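Local coordinates for protein D-alanyl-D-alanine carboxypeptidase (Vibrio cholerae, PDB 5TR7) that probably removes the terminal D-alanine from peptidoglycan precursor peptides as a penicillin-binding serine carboxypeptidase of the S11 family, at residues A[173-178]-A[182-187]; A[88-93]-A[104-109]. All blocks are in the same frame, centred on the assembly; numbering follows the deposited sequence.

Overall arrangement
Interaction 1 is a surface contact and interaction 2 a buried one, their centres about 15 Å apart. The first pairs the two strands of the hairpin 175-178/181-184 through backbone hydrogen bonds, a side-chain amide bond from Asn185 and a hydroxyl pair, with one face exposed. The second packs helices 87-95 and 100-111 through leucine, alanine and methionine, without a hydrogen bond between its segments. The two join along helix 87-95: Glu173 OE1 forms a 2.8 Å salt bridge with Arg92 NE, and the Phe176 ring of the hairpin packs on Asp89, Arg92 and Gly93. One helix thus meets the hairpin through polar and aromatic groups and its neighbouring helix through apolar ones.

Interaction 1: residues A[173-178]-A[182-187]; sequences EQKFTY and TQYNRN
Phe176 and Gln183 form the hydrogen-bonded pair of this antiparallel contact: Phe176 N donates to Gln183 O at 3.0 Å and Gln183 N returns a bond to Phe176 O at 2.9 Å. Phe176 O has a second donor in Gln97 NE2. Beyond the strand ends the pairing continues with Asn185 N to Gln174 O, 2.7 Å and almost straight (176° at the hydrogen), although the donor stands above the carbonyl plane. Longer CA-H...O contacts fill in between, from Lys175 to Gln183 O and from Tyr184 to Gln174 O.

The buried side chain of Asn185 works with both ends of its amide. With CG anti to the backbone N (chi1 -167°), ND2 reaches Glu173 O at 2.9 Å, the acceptor lying close to the amide plane. OD1 turns the other way and accepts from Asn187 N at 3.0 Å, an Asx turn that bends the chain as it leaves the strand toward Arg186 and Asn187, which help line the nitrite pocket.

The strands make a tight beta hairpin with only two residues between them, packed beside the active-site region of the penicillin-binding domain; the side chain of Asn185 is about 7 Å from that of Lys201, the predicted substrate-binding residue.

Lys175, Thr177, Thr182 and Tyr184 share the exposed face. Thr177 OG1 and Thr182 OG1 are hydrogen-bonded at 2.6 Å across a non-hydrogen-bonded backbone pair. Next to them the aliphatic chain of Lys175 runs alongside Tyr184 in the same direction, its CD meeting CE2 of the ring at 3.4 Å.

Phe176 and Gln183 occupy the other face, where the ring rests on helix 87-95 and Gln183 NE2 is hydrogen-bonded to Lys76 O.

Interaction 2: residues A[88-93]-A[104-109]; sequences SDLNRG and VAMAEH
On the side of helix 87-95 turned from Leu90 and Met106, Ser88 O receives two N-H groups of one residue: Arg92 N in the regular helical bond at 3.2 Å, and Arg92 NH1 in a weak bond at 3.3 Å. The weak bond only supplements the salt bridge of Arg92 NE to Glu173, which takes the head group to the hairpin, while Leu90 faces helix 100-111.

The two segments run at 134° to each other with their axes 10.0 Å apart, and side chains fill the gap. Leu90 meets Met106 obliquely: its CB lies 3.7 Å from Met106 CG, and its CD1 lies 3.7 Å from Met106 SD. The same CD1 touches Ala105 CB at 3.9 Å, so one leucine branch sits against both residues. Met106 is bent at chi2 (-60°) and chi3 (-61°), which folds its end back and leaves CE 4.2 Å from Asn91 OD1, a loose contact. Ile45 of helix 37-50 touches both Asn91 and Met106, closing the packing from a third helix.

These helices belong to the helical part of the penicillin-binding domain, and the turn joining them carries Ser98, a predicted active-site residue that fits the first position of the family's SxN motif. Gly93 and Gly99 share a backbone hydrogen bond across that turn.

With apolar groups meeting through van der Waals contact alone, the hold between these two segments depends on shape and burial rather than on directional bonds.

Interaction 1: residues A[173-178]-A[182-187]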
loop_
_atom_site.group_PDB
_atom_site.type_symbol
_atom_site.label_atom_id
_atom_site.label_comp_id
_atom_site.label_asym_id
_atom_site.label_seq_id
_atom_site.Cartn_x
_atom_site.Cartn_y
_atom_site.Cartn_z
ATOM N N GLU A 173 -4.240 -11.518 -2.705
ATOM C CA GLU A 173 -4.890 -11.942 -3.953
ATOM C C GLU A 173 -3.898 -11.593 -5.058
ATOM O O GLU A 173 -3.349 -10.494 -5.104
ATOM C CB GLU A 173 -6.288 -11.345 -4.106
ATOM C CG GLU A 173 -7.247 -11.809 -3.000
ATOM C CD GLU A 173 -8.674 -11.218 -3.105
ATOM O OE1 GLU A 173 -9.120 -10.708 -4.164
ATOM O OE2 GLU A 173 -9.381 -11.265 -2.062
ATOM N N GLN A 174 -3.650 -12.541 -5.930
ATOM C CA GLN A 174 -2.619 -12.441 -6.981
ATOM C C GLN A 174 -3.026 -11.766 -8.239
ATOM O O GLN A 174 -2.142 -11.367 -9.068
ATOM C CB GLN A 174 -2.144 -13.876 -7.319
ATOM C CG GLN A 174 -1.381 -14.470 -6.142
ATOM C CD GLN A 174 -0.744 -15.835 -6.425
ATOM O OE1 GLN A 174 -1.026 -16.510 -7.395
ATOM N NE2 GLN A 174 0.127 -16.218 -5.569
ATOM N N LYS A 175 -4.339 -11.696 -8.452
ATOM C CA LYS A 175 -4.814 -11.052 -9.664
ATOM C C LYS A 175 -6.243 -10.627 -9.552
ATOM O O LYS A 175 -6.941 -11.025 -8.657
ATOM C CB LYS A 175 -4.715 -12.006 -10.829
ATOM C CG LYS A 175 -5.567 -13.252 -10.740
ATOM C CD LYS A 175 -4.910 -14.247 -11.765
ATOM C CE LYS A 175 -5.617 -15.560 -11.897
ATOM N NZ LYS A 175 -6.870 -15.415 -12.683
ATOM N N PHE A 176 -6.642 -9.802 -10.500
ATOM C CA PHE A 176 -7.991 -9.316 -10.522
ATOM C C PHE A 176 -8.287 -8.912 -11.928
ATOM O O PHE A 176 -7.458 -8.294 -12.593
ATOM C CB PHE A 176 -8.153 -8.104 -9.629
ATOM C CG PHE A 176 -9.537 -7.591 -9.562
ATOM C CD1 PHE A 176 -10.545 -8.382 -9.032
ATOM C CD2 PHE A 176 -9.818 -6.272 -9.909
ATOM C CE1 PHE A 176 -11.846 -7.886 -8.953
ATOM C CE2 PHE A 176 -11.105 -5.760 -9.797
ATOM C CZ PHE A 176 -12.122 -6.560 -9.348
ATOM N N THR A 177 -9.476 -9.293 -12.349
ATOM C CA THR A 177 -10.044 -8.975 -13.617
ATOM C C THR A 177 -11.240 -7.981 -13.483
ATOM O O THR A 177 -12.149 -8.184 -12.683
ATOM C CB THR A 177 -10.566 -10.261 -14.250
ATOM O OG1 THR A 177 -9.477 -11.156 -14.358
ATOM C CG2 THR A 177 -11.171 -10.004 -15.657
ATOM N N TYR A 178 -11.203 -6.939 -14.304
ATOM C CA TYR A 178 -12.284 -5.989 -14.434
ATOM C C TYR A 178 -12.443 -5.634 -15.915
ATOM O O TYR A 178 -11.467 -5.301 -16.617
ATOM C CB TYR A 178 -12.111 -4.725 -13.583
ATOM C CG TYR A 178 -13.255 -3.789 -13.814
ATOM C CD1 TYR A 178 -14.547 -4.087 -13.341
ATOM C CD2 TYR A 178 -13.078 -2.640 -14.551
ATOM C CE1 TYR A 178 -15.625 -3.235 -13.589
ATOM C CE2 TYR A 178 -14.137 -1.801 -14.827
ATOM C CZ TYR A 178 -15.398 -2.086 -14.321
ATOM O OH TYR A 178 -16.385 -1.235 -14.632
ATOM N N THR A 182 -7.327 -8.427 -17.116
ATOM C CA THR A 182 -6.737 -9.109 -15.983
ATOM C C THR A 182 -5.395 -8.500 -15.689
ATOM O O THR A 182 -4.585 -8.345 -16.584
ATOM C CB THR A 182 -6.568 -10.606 -16.240
ATOM O OG1 THR A 182 -7.846 -11.198 -16.396
ATOM C CG2 THR A 182 -5.894 -11.343 -15.057
ATOM N N GLN A 183 -5.156 -8.132 -14.421
ATOM C CA GLN A 183 -3.889 -7.550 -14.009
ATOM C C GLN A 183 -3.438 -8.325 -12.778
ATOM O O GLN A 183 -4.249 -8.763 -11.967
ATOM C CB GLN A 183 -4.043 -6.067 -13.718
ATOM C CG GLN A 183 -4.835 -5.372 -14.813
ATOM C CD GLN A 183 -4.798 -3.841 -14.781
ATOM O OE1 GLN A 183 -3.730 -3.283 -14.798
ATOM N NE2 GLN A 183 -5.958 -3.167 -14.874
ATOM N N TYR A 184 -2.137 -8.521 -12.696
ATOM C CA TYR A 184 -1.497 -9.207 -11.615
ATOM C C TYR A 184 -1.010 -8.315 -10.512
ATOM O O TYR A 184 -0.592 -7.216 -10.714
ATOM C CB TYR A 184 -0.299 -10.078 -12.121
ATOM C CG TYR A 184 -0.837 -11.242 -12.869
ATOM C CD1 TYR A 184 -1.153 -11.118 -14.223
ATOM C CD2 TYR A 184 -1.216 -12.420 -12.206
ATOM C CE1 TYR A 184 -1.747 -12.167 -14.924
ATOM C CE2 TYR A 184 -1.812 -13.471 -12.893
ATOM C CZ TYR A 184 -2.065 -13.338 -14.252
ATOM O OH TYR A 184 -2.652 -14.380 -14.909
ATOM N N ASN A 185 -1.041 -8.863 -9.313
ATOM C CA ASN A 185 -0.472 -8.211 -8.181
ATOM C C ASN A 185 1.030 -8.197 -8.420
ATOM O O ASN A 185 1.596 -9.247 -8.655
ATOM C CB ASN A 185 -0.796 -9.022 -6.912
ATOM C CG ASN A 185 -0.513 -8.289 -5.688
ATOM O OD1 ASN A 185 0.506 -7.598 -5.595
ATOM N ND2 ASN A 185 -1.448 -8.404 -4.696
ATOM N N ARG A 186 1.646 -7.027 -8.409
ATOM C CA ARG A 186 3.084 -6.821 -8.625
ATOM C C ARG A 186 3.962 -7.265 -7.463
ATOM O O ARG A 186 5.185 -7.200 -7.550
ATOM C CB ARG A 186 3.315 -5.307 -8.844
ATOM C CG ARG A 186 2.938 -4.689 -10.171
ATOM C CD ARG A 186 4.212 -4.451 -11.028
ATOM N NE ARG A 186 4.174 -3.144 -11.698
ATOM C CZ ARG A 186 5.229 -2.416 -12.112
ATOM N NH1 ARG A 186 5.028 -1.235 -12.658
ATOM N NH2 ARG A 186 6.477 -2.784 -11.960
ATOM N N ASN A 187 3.385 -7.656 -6.309
ATOM C CA ASN A 187 4.214 -8.192 -5.237
ATOM C C ASN A 187 4.562 -9.681 -5.539
ATOM O O ASN A 187 3.838 -10.623 -5.179
ATOM C CB ASN A 187 3.474 -8.054 -3.936
ATOM C CG ASN A 187 4.240 -8.557 -2.767
ATOM O OD1 ASN A 187 5.434 -8.817 -2.839
ATOM N ND2 ASN A 187 3.546 -8.684 -1.637
#

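Interaction 2: residues A[88-93]-A[104-109]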
loop_
_atom_site.group_PDB
_atom_site.type_symbol
_atom_site.label_atom_id
_atom_site.label_comp_id
_atom_site.label_asym_id
_atom_site.label_seq_id
_atom_site.Cartn_x
_atom_site.Cartn_y
_atom_site.Cartn_z
ATOM N N SER A 88 -16.480 -3.474 -3.585
ATOM C CA SER A 88 -15.469 -4.543 -3.540
ATOM C C SER A 88 -14.564 -4.590 -4.747
ATOM O O SER A 88 -13.400 -4.810 -4.616
ATOM C CB SER A 88 -16.078 -5.920 -3.300
ATOM O OG SER A 88 -16.888 -6.272 -4.356
ATOM N N ASP A 89 -15.086 -4.261 -5.911
ATOM C CA ASP A 89 -14.368 -4.292 -7.143
ATOM C C ASP A 89 -13.409 -3.105 -7.205
ATOM O O ASP A 89 -12.239 -3.268 -7.589
ATOM C CB ASP A 89 -15.329 -4.321 -8.311
ATOM C CG ASP A 89 -16.063 -5.611 -8.434
ATOM O OD1 ASP A 89 -15.371 -6.661 -8.367
ATOM O OD2 ASP A 89 -17.305 -5.583 -8.707
ATOM N N LEU A 90 -13.870 -1.918 -6.836
ATOM C CA LEU A 90 -12.963 -0.784 -6.813
ATOM C C LEU A 90 -11.779 -1.021 -5.839
ATOM O O LEU A 90 -10.624 -0.626 -6.101
ATOM C CB LEU A 90 -13.709 0.506 -6.419
ATOM C CG LEU A 90 -14.599 1.113 -7.521
ATOM C CD1 LEU A 90 -15.368 2.319 -6.940
ATOM C CD2 LEU A 90 -13.826 1.546 -8.771
ATOM N N ASN A 91 -12.108 -1.597 -4.680
ATOM C CA ASN A 91 -11.103 -1.947 -3.678
ATOM C C ASN A 91 -9.989 -2.804 -4.205
ATOM O O ASN A 91 -8.837 -2.543 -3.968
ATOM C CB ASN A 91 -11.789 -2.686 -2.574
ATOM C CG ASN A 91 -11.885 -1.896 -1.407
ATOM O OD1 ASN A 91 -12.899 -1.256 -1.125
ATOM N ND2 ASN A 91 -10.775 -1.841 -0.717
ATOM N N ARG A 92 -10.372 -3.873 -4.878
ATOM C CA ARG A 92 -9.393 -4.736 -5.549
ATOM C C ARG A 92 -8.660 -4.007 -6.632
ATOM O O ARG A 92 -7.484 -4.233 -6.839
ATOM C CB ARG A 92 -10.037 -5.995 -6.072
ATOM C CG ARG A 92 -10.500 -6.841 -4.942
ATOM C CD ARG A 92 -11.216 -8.103 -5.355
ATOM N NE ARG A 92 -11.249 -8.954 -4.182
ATOM C CZ ARG A 92 -12.013 -8.724 -3.105
ATOM N NH1 ARG A 92 -12.867 -7.710 -3.053
ATOM N NH2 ARG A 92 -11.936 -9.555 -2.080
ATOM N N GLY A 93 -9.322 -3.115 -7.332
ATOM C CA GLY A 93 -8.567 -2.331 -8.334
ATOM C C GLY A 93 -7.468 -1.503 -7.704
ATOM O O GLY A 93 -6.337 -1.339 -8.227
ATOM N N VAL A 104 -9.529 7.429 -6.840
ATOM C CA VAL A 104 -10.341 8.643 -6.842
ATOM C C VAL A 104 -11.818 8.343 -6.702
ATOM O O VAL A 104 -12.514 9.084 -6.004
ATOM C CB VAL A 104 -10.093 9.492 -8.075
ATOM C CG1 VAL A 104 -11.010 10.718 -8.061
ATOM C CG2 VAL A 104 -8.644 9.922 -8.112
ATOM N N ALA A 105 -12.290 7.259 -7.329
ATOM C CA ALA A 105 -13.706 6.915 -7.211
ATOM C C ALA A 105 -14.091 6.557 -5.796
ATOM O O ALA A 105 -15.174 6.975 -5.320
ATOM C CB ALA A 105 -14.091 5.801 -8.148
ATOM N N MET A 106 -13.244 5.789 -5.114
ATOM C CA MET A 106 -13.547 5.448 -3.687
ATOM C C MET A 106 -13.439 6.674 -2.792
ATOM O O MET A 106 -14.242 6.874 -1.887
ATOM C CB MET A 106 -12.671 4.317 -3.145
ATOM C CG MET A 106 -13.057 2.940 -3.705
ATOM S SD MET A 106 -14.777 2.493 -3.310
ATOM C CE MET A 106 -14.755 2.478 -1.506
ATOM N N ALA A 107 -12.466 7.517 -3.082
ATOM C CA ALA A 107 -12.273 8.733 -2.316
ATOM C C ALA A 107 -13.565 9.546 -2.321
ATOM O O ALA A 107 -14.084 9.974 -1.263
ATOM C CB ALA A 107 -11.114 9.519 -2.902
ATOM N N GLU A 108 -14.136 9.677 -3.521
ATOM C CA GLU A 108 -15.367 10.421 -3.683
ATOM C C GLU A 108 -16.555 9.722 -3.048
ATOM O O GLU A 108 -17.389 10.377 -2.434
ATOM C CB GLU A 108 -15.647 10.733 -5.154
ATOM C CG GLU A 108 -14.656 11.679 -5.796
ATOM C CD GLU A 108 -14.972 11.994 -7.261
ATOM O OE1 GLU A 108 -15.780 11.278 -7.945
ATOM O OE2 GLU A 108 -14.444 13.027 -7.728
ATOM N N HIS A 109 -16.624 8.404 -3.166
ATOM C CA HIS A 109 -17.766 7.672 -2.579
ATOM C C HIS A 109 -17.734 7.792 -1.046
ATOM O O HIS A 109 -18.756 7.816 -0.387
ATOM C CB HIS A 109 -17.650 6.185 -2.981
ATOM C CG HIS A 109 -18.744 5.319 -2.464
ATOM N ND1 HIS A 109 -20.024 5.396 -2.953
ATOM C CD2 HIS A 109 -18.756 4.332 -1.539
ATOM C CE1 HIS A 109 -20.780 4.499 -2.366
ATOM N NE2 HIS A 109 -20.045 3.854 -1.481
#